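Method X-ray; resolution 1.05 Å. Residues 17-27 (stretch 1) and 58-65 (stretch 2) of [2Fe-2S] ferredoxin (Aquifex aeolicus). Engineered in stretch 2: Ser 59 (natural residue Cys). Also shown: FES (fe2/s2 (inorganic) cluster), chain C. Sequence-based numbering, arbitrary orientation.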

# COMPACT_ATOMS: atom_id res chain seq x y z
N HIS A 17 17.96 14.70 -2.16
CA HIS A 17 17.18 13.98 -3.18
C HIS A 17 16.36 14.95 -4.01
O HIS A 17 15.57 15.66 -3.38
CB HIS A 17 16.31 12.96 -2.47
CG HIS A 17 15.60 12.04 -3.42
ND1 HIS A 17 16.23 11.10 -4.07
CD2 HIS A 17 14.33 11.90 -3.86
CE1 HIS A 17 15.49 10.38 -4.89
NE2 HIS A 17 14.27 10.89 -4.76
N PRO A 18 16.48 15.04 -5.31
CA PRO A 18 15.82 16.14 -6.05
C PRO A 18 14.33 16.28 -5.82
O PRO A 18 13.80 17.40 -5.67
CB PRO A 18 16.18 15.81 -7.50
CG PRO A 18 17.51 15.09 -7.45
CD PRO A 18 17.38 14.29 -6.21
N GLN A 19 13.65 15.12 -5.82
CA GLN A 19 12.21 15.03 -5.73
C GLN A 19 11.70 15.15 -4.29
O GLN A 19 10.47 15.24 -4.10
CB GLN A 19 11.66 13.73 -6.29
CG GLN A 19 11.82 13.54 -7.76
CD GLN A 19 13.17 13.22 -8.27
OE1 GLN A 19 13.40 13.43 -9.50
NE2 GLN A 19 14.09 12.66 -7.51
N GLY A 20 12.61 15.24 -3.30
CA GLY A 20 12.18 15.34 -1.94
C GLY A 20 11.46 14.11 -1.51
O GLY A 20 11.75 13.04 -2.06
N SER A 21 10.56 14.24 -0.55
CA SER A 21 9.88 13.06 -0.03
C SER A 21 8.56 13.47 0.58
O SER A 21 8.33 14.63 0.98
CB SER A 21 10.68 12.36 1.04
OG SER A 21 10.72 13.11 2.24
N CYS A 22 7.65 12.48 0.73
CA CYS A 22 6.39 12.78 1.36
C CYS A 22 6.55 13.12 2.83
O CYS A 22 5.85 14.00 3.35
CB CYS A 22 5.42 11.62 1.12
SG CYS A 22 4.88 11.46 -0.59
N ALA A 23 7.47 12.45 3.53
CA ALA A 23 7.68 12.77 4.95
C ALA A 23 8.14 14.21 5.14
O ALA A 23 7.67 14.91 6.03
CB ALA A 23 8.67 11.83 5.57
N GLN A 24 9.02 14.70 4.27
CA GLN A 24 9.46 16.08 4.34
C GLN A 24 8.32 17.04 4.13
O GLN A 24 8.40 18.16 4.59
CB GLN A 24 10.55 16.32 3.31
CG GLN A 24 11.78 15.49 3.55
CD GLN A 24 12.63 15.62 2.26
OE1 GLN A 24 12.65 16.75 1.75
NE2 GLN A 24 13.21 14.50 1.89
N ARG A 25 7.28 16.62 3.40
CA ARG A 25 6.13 17.42 3.03
C ARG A 25 4.95 17.22 3.98
O ARG A 25 3.87 17.65 3.68
CB ARG A 25 5.73 17.14 1.57
CG ARG A 25 6.75 17.57 0.53
CD ARG A 25 6.28 17.29 -0.89
NE ARG A 25 7.08 17.87 -1.95
CZ ARG A 25 8.14 17.32 -2.54
NH1 ARG A 25 8.56 16.12 -2.18
NH2 ARG A 25 8.80 17.93 -3.50
N GLY A 26 5.18 16.57 5.10
CA GLY A 26 4.20 16.45 6.20
C GLY A 26 3.43 15.16 6.21
O GLY A 26 2.43 15.07 6.94
N SER A 27 3.89 14.09 5.49
CA SER A 27 3.00 12.96 5.35
C SER A 27 2.92 12.10 6.61
O SER A 27 1.95 11.35 6.72
CB SER A 27 3.40 12.09 4.17
OG SER A 27 4.60 11.39 4.47
FE1 FES C . 6.06 9.62 -1.32
FE2 FES C . 7.72 9.34 -3.42
S1 FES C . 8.26 9.84 -1.32
S2 FES C . 5.47 9.20 -3.41
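Stretch 2 58-65: ASMMGPVV

How do the two backbones run past each other? Stretch 1 opens with a type I beta turn from His 17 to Gly 20, closed by Gly 20 N to His 17 O at 3.0 Å, and passes through helical angles at residues 22-24 before Gly 26, at the N-cap position right before a helix. Stretch 2 makes a short 3-10 segment at Ser 59 and Met 60, then extends through a cis peptide bond before Pro 63. Both chains advance in the same sense: Gln 19 CA lies 5.5 Å from Met 60 CA, and Cys 22 CA lies 4.6 Å from Pro 63 CA.

What ties the stretches to the iron-sulfur cluster? Cys 22 SG binds FE1 at 2.3 Å, and the engineered Ser 59 binds FE2 through OG at 1.9 Å. The cysteine sulfur also accepts a hydrogen bond from Val 64 N at 3.5 Å. Gly 62 CA passes 4.0 Å from Cys 22 SG; a CB on this glycine would clash with that sulfur. Water 1 links Gly 20 O, at 2.8 Å, to Ser 59 OG, at 2.9 Å.

How does Arg 25 reach across? Its CA-to-CB bond points toward stretch 2, and the side chain, extended at chi2 and chi3, brings NH1 and NH2 to Gln 19 O, to which they donate at 2.8 and 3.2 Å. So bonded, the guanidinium has Met 60 CA and Ser 59 O over one face, with NH2 4.0 Å from Met 60 CA. Arg 25 CD packs 3.5 Å from Gly 62 O.

Which side chains pack along the two ends? Pro 63 nestles against the end of stretch 1, its CD 3.8 Å from Arg 25 CB and its CB 3.7 Å from Ser 27 CB; its CG also meets a backbone oxygen, Arg 25 O, at 3.4 Å. Toward the turn, Met 60 SD lies 3.7 Å from Gln 19 CA, while Met 60 CG approaches Gln 19 CG at 3.8 Å.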

# COMPACT_ATOMS: atom_id res chain seq x y z
N ALA A 58 5.31 9.36 -7.03
CA ALA A 58 4.69 10.62 -7.39
C ALA A 58 5.10 11.72 -6.41
O ALA A 58 4.34 12.61 -6.04
CB ALA A 58 3.17 10.49 -7.50
N SER A 59 6.38 11.65 -5.99
CA SER A 59 6.85 12.39 -4.82
C SER A 59 6.72 13.90 -4.94
O SER A 59 6.40 14.57 -3.95
CB SER A 59 8.32 12.08 -4.56
OG SER A 59 8.53 10.67 -4.57
N MET A 60 6.95 14.44 -6.13
CA MET A 60 6.84 15.90 -6.28
C MET A 60 5.41 16.42 -6.10
O MET A 60 5.22 17.62 -5.96
CB MET A 60 7.42 16.35 -7.59
CG MET A 60 8.89 16.02 -7.78
SD MET A 60 9.79 17.37 -7.33
CE MET A 60 9.72 18.74 -8.35
N MET A 61 4.43 15.51 -6.13
CA MET A 61 3.03 15.86 -5.90
C MET A 61 2.55 15.44 -4.51
O MET A 61 1.35 15.40 -4.26
CB MET A 61 2.15 15.27 -7.04
CG MET A 61 2.45 16.01 -8.39
SD MET A 61 1.42 15.40 -9.72
CE MET A 61 2.02 13.76 -9.83
N GLY A 62 3.46 15.11 -3.60
CA GLY A 62 3.13 14.63 -2.33
C GLY A 62 2.71 15.63 -1.30
O GLY A 62 2.83 16.86 -1.53
N PRO A 63 2.26 15.21 -0.13
CA PRO A 63 2.00 13.82 0.29
C PRO A 63 0.99 13.07 -0.57
O PRO A 63 -0.06 13.59 -0.89
CB PRO A 63 1.48 13.95 1.68
CG PRO A 63 2.16 15.18 2.19
CD PRO A 63 2.06 16.14 1.02
N VAL A 64 1.39 11.88 -0.96
CA VAL A 64 0.61 10.96 -1.80
C VAL A 64 -0.19 10.00 -0.92
O VAL A 64 0.38 9.33 -0.04
CB VAL A 64 1.52 10.19 -2.77
CG1 VAL A 64 0.69 9.24 -3.60
CG2 VAL A 64 2.28 11.16 -3.67
N VAL A 65 -1.50 9.93 -1.17
CA VAL A 65 -2.42 9.05 -0.47
C VAL A 65 -3.24 8.33 -1.53
O VAL A 65 -3.80 9.01 -2.39
CB VAL A 65 -3.33 9.84 0.50
CG1 VAL A 65 -4.33 8.89 1.12
CG2 VAL A 65 -2.46 10.56 1.51
O HOH W 1 11.24 10.69 -3.46
O HOH W 2 6.85 19.70 -5.55